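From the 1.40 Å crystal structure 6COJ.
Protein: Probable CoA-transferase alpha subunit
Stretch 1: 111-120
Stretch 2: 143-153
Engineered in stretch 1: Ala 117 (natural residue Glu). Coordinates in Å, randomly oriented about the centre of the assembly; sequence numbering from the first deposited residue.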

# COMPACT_ATOMS: atom_id res chain seq x y z
N ALA A 111 -8.00 -4.75 29.19
CA ALA A 111 -6.56 -4.60 29.03
C ALA A 111 -6.35 -3.94 27.68
O ALA A 111 -6.94 -4.37 26.68
CB ALA A 111 -5.88 -5.97 29.05
N VAL A 112 -5.54 -2.89 27.63
CA VAL A 112 -5.36 -2.14 26.39
C VAL A 112 -3.97 -2.34 25.82
O VAL A 112 -2.97 -2.35 26.55
CB VAL A 112 -5.74 -0.65 26.48
CG1 VAL A 112 -7.20 -0.48 26.93
CG2 VAL A 112 -4.79 0.10 27.40
N ARG A 113 -3.92 -2.51 24.50
CA ARG A 113 -2.68 -2.37 23.74
C ARG A 113 -2.85 -1.18 22.81
O ARG A 113 -2.89 -1.31 21.58
CB ARG A 113 -2.34 -3.66 23.01
CG ARG A 113 -2.09 -4.84 23.94
CD ARG A 113 -0.87 -4.63 24.86
NE ARG A 113 -0.68 -5.77 25.75
CZ ARG A 113 -1.20 -5.85 26.97
NH1 ARG A 113 -1.91 -4.85 27.46
NH2 ARG A 113 -0.98 -6.94 27.69
N GLU A 114 -2.98 -0.01 23.43
CA GLU A 114 -3.08 1.25 22.72
C GLU A 114 -1.80 1.49 21.93
O GLU A 114 -0.70 1.14 22.38
CB GLU A 114 -3.30 2.35 23.77
CG GLU A 114 -3.51 3.74 23.20
CD GLU A 114 -3.98 4.72 24.25
OE1 GLU A 114 -4.88 4.36 25.03
OE2 GLU A 114 -3.44 5.84 24.31
N MET A 115 -1.94 2.05 20.74
CA MET A 115 -0.78 2.21 19.87
C MET A 115 -0.97 3.42 18.98
O MET A 115 -2.07 3.94 18.83
CB MET A 115 -0.56 0.95 19.02
CG MET A 115 -1.63 0.73 17.96
SD MET A 115 -1.44 -0.85 17.10
CE MET A 115 -2.65 -1.85 17.98
N ASP A 116 0.13 3.88 18.38
CA ASP A 116 0.02 4.95 17.40
C ASP A 116 -0.90 4.51 16.26
O ASP A 116 -0.93 3.34 15.88
CB ASP A 116 1.40 5.31 16.85
CG ASP A 116 1.32 6.30 15.71
OD1 ASP A 116 1.26 7.52 15.98
OD2 ASP A 116 1.30 5.85 14.55
N ALA A 117 -1.68 5.45 15.73
CA ALA A 117 -2.65 5.09 14.70
C ALA A 117 -1.99 4.41 13.49
O ALA A 117 -2.57 3.51 12.89
CB ALA A 117 -3.46 6.31 14.27
N GLY A 118 -0.77 4.82 13.14
CA GLY A 118 -0.09 4.18 12.02
C GLY A 118 0.35 2.77 12.31
O GLY A 118 0.57 1.99 11.36
N MET A 119 0.48 2.41 13.59
CA MET A 119 0.84 1.04 13.95
C MET A 119 -0.28 0.06 13.67
O MET A 119 -0.02 -1.12 13.41
CB MET A 119 1.27 0.98 15.41
CG MET A 119 2.59 1.69 15.69
SD MET A 119 2.95 1.84 17.45
CE MET A 119 3.13 0.12 17.93
N VAL A 120 -1.55 0.51 13.74
CA VAL A 120 -2.65 -0.38 13.38
C VAL A 120 -2.53 -0.80 11.92
O VAL A 120 -2.56 -1.99 11.60
CB VAL A 120 -4.01 0.29 13.66
CG1 VAL A 120 -5.13 -0.65 13.25
CG2 VAL A 120 -4.16 0.62 15.15
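Stretch 2, residues 143-153: DVRRFWGDELR

After Asp 143, stretch 2 forms a short helix, residues 144-148, which packs across the strand that opens stretch 1. The two run nearly antiparallel. The angle between their directions is 147°, the signed crossing angle is -147°, and the axes approach to 7.2 Å. The register follows this direction: Met 115 CA lies 5.5 Å from Val 144 CA, and Arg 113 CA lies 5.6 Å from Trp 148 CA. The helix gives way at Gly 149, which has positive phi (53/-136). A 3-10 segment follows at 150-151, then Leu 152.

Phe 147 has the largest area covered. Its CA-to-CB bond points toward stretch 1, with chi1 at -83° (m). Glu 114 CB sits over one face of the ring, 3.7 Å from its centroid and 6° off the normal, a CH-pi contact. Val 112 CG2 approaches Phe 147 CD1 at 3.7 Å.

Arg 113 comes next. Its CB lies over the face of the Trp 148 five-membered ring, 4.0 Å from the centroid. Its guanidinium reaches on to Glu 151: Arg 113 NE donates to Glu 151 OE1 at 2.8 Å, a hydrogen bond within a salt bridge. A water also links the pair, accepting from Arg 113 NH2 at 2.8 Å and donating to Glu 151 OE1 at 2.7 Å. Arg 113 NH1 donates to Val 112 O at 2.9 Å, which helps hold the side chain in place.

Trp 148 starts sideways, but its end comes nearer stretch 1. Its NE1 donates to Glu 114 O at 3.0 Å, tying the indole to the backbone. Met 115 CE lies at the ring edge, 3.7 Å from Trp 148 CZ2.

Met 119 extends the apolar contact. Its CE lies 3.8 Å from Val 144 CG1 and 3.9 Å from Leu 152 CD2. The engineered Ala 117 makes no contact with stretch 2.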

# COMPACT_ATOMS: atom_id res chain seq x y z
N ASP A 143 4.91 6.32 25.32
CA ASP A 143 4.32 5.37 26.25
C ASP A 143 3.59 4.23 25.56
O ASP A 143 3.09 3.33 26.24
CB ASP A 143 3.45 6.08 27.29
CG ASP A 143 4.22 6.44 28.53
OD1 ASP A 143 5.26 5.79 28.78
OD2 ASP A 143 3.78 7.36 29.26
N VAL A 144 3.57 4.20 24.22
CA VAL A 144 3.17 2.96 23.56
C VAL A 144 3.99 1.79 24.09
O VAL A 144 3.47 0.69 24.29
CB VAL A 144 3.27 3.12 22.03
CG1 VAL A 144 2.97 1.79 21.35
CG2 VAL A 144 2.31 4.19 21.55
N ARG A 145 5.29 2.02 24.36
CA ARG A 145 6.14 0.95 24.90
C ARG A 145 5.58 0.41 26.21
O ARG A 145 5.62 -0.80 26.45
CB ARG A 145 7.56 1.46 25.12
CG ARG A 145 8.25 2.00 23.88
CD ARG A 145 8.31 0.96 22.76
NE ARG A 145 8.95 -0.29 23.14
CZ ARG A 145 10.26 -0.50 23.12
NH1 ARG A 145 11.09 0.47 22.75
NH2 ARG A 145 10.76 -1.68 23.49
N ARG A 146 5.10 1.29 27.07
CA ARG A 146 4.57 0.88 28.38
C ARG A 146 3.21 0.23 28.31
O ARG A 146 2.91 -0.60 29.08
CB ARG A 146 4.51 2.03 29.32
CG ARG A 146 5.83 2.60 29.70
CD ARG A 146 5.88 2.99 31.16
NE ARG A 146 4.93 3.98 31.70
CZ ARG A 146 3.99 3.68 32.60
NH1 ARG A 146 3.24 4.64 33.10
NH2 ARG A 146 3.76 2.42 32.99
N PHE A 147 2.37 0.67 27.38
CA PHE A 147 1.09 -0.01 27.18
C PHE A 147 1.31 -1.49 26.86
O PHE A 147 0.53 -2.35 27.29
CB PHE A 147 0.30 0.63 26.04
CG PHE A 147 -0.48 1.86 26.42
CD1 PHE A 147 -1.53 1.77 27.33
CD2 PHE A 147 -0.21 3.08 25.84
CE1 PHE A 147 -2.26 2.90 27.67
CE2 PHE A 147 -0.93 4.21 26.16
CZ PHE A 147 -1.97 4.12 27.09
N TRP A 148 2.35 -1.80 26.09
CA TRP A 148 2.56 -3.15 25.58
C TRP A 148 3.57 -3.96 26.37
O TRP A 148 3.50 -5.20 26.35
CB TRP A 148 3.08 -3.10 24.15
CG TRP A 148 2.11 -2.67 23.12
CD1 TRP A 148 1.52 -1.45 23.00
CD2 TRP A 148 1.65 -3.45 22.00
NE1 TRP A 148 0.71 -1.42 21.88
CE2 TRP A 148 0.78 -2.64 21.26
CE3 TRP A 148 1.89 -4.76 21.57
CZ2 TRP A 148 0.16 -3.09 20.10
CZ3 TRP A 148 1.25 -5.21 20.43
CH2 TRP A 148 0.40 -4.37 19.70
N GLY A 149 4.51 -3.31 27.05
CA GLY A 149 5.59 -4.06 27.68
C GLY A 149 6.29 -4.98 26.70
O GLY A 149 6.56 -4.62 25.55
N ASP A 150 6.55 -6.22 27.15
CA ASP A 150 7.33 -7.16 26.35
C ASP A 150 6.57 -7.72 25.16
O ASP A 150 7.16 -8.45 24.36
CB ASP A 150 7.89 -8.29 27.23
CG ASP A 150 8.98 -9.09 26.53
OD1 ASP A 150 9.92 -8.47 25.98
OD2 ASP A 150 8.89 -10.34 26.52
N GLU A 151 5.28 -7.41 25.02
CA GLU A 151 4.56 -7.78 23.80
C GLU A 151 5.02 -6.96 22.60
O GLU A 151 4.77 -7.37 21.46
CB GLU A 151 3.04 -7.63 24.01
CG GLU A 151 2.21 -8.28 22.91
CD GLU A 151 0.71 -8.17 23.11
OE1 GLU A 151 0.24 -7.98 24.26
OE2 GLU A 151 -0.01 -8.30 22.10
N LEU A 152 5.66 -5.81 22.82
CA LEU A 152 6.16 -4.95 21.75
C LEU A 152 7.67 -4.86 21.90
O LEU A 152 8.17 -4.28 22.86
CB LEU A 152 5.52 -3.56 21.82
CG LEU A 152 5.82 -2.64 20.64
CD1 LEU A 152 5.22 -3.20 19.35
CD2 LEU A 152 5.28 -1.25 20.93
N ARG A 153 8.39 -5.44 20.94
CA ARG A 153 9.84 -5.48 20.93
C ARG A 153 10.38 -4.64 19.78
O ARG A 153 9.64 -4.24 18.88
CB ARG A 153 10.33 -6.93 20.83
CG ARG A 153 9.93 -7.78 22.03
CD ARG A 153 10.19 -9.26 21.82
NE ARG A 153 9.85 -10.00 23.04
CZ ARG A 153 9.82 -11.32 23.16
NH1 ARG A 153 10.10 -12.10 22.12
NH2 ARG A 153 9.49 -11.87 24.32
O HOH W 1 0.89 -8.75 26.74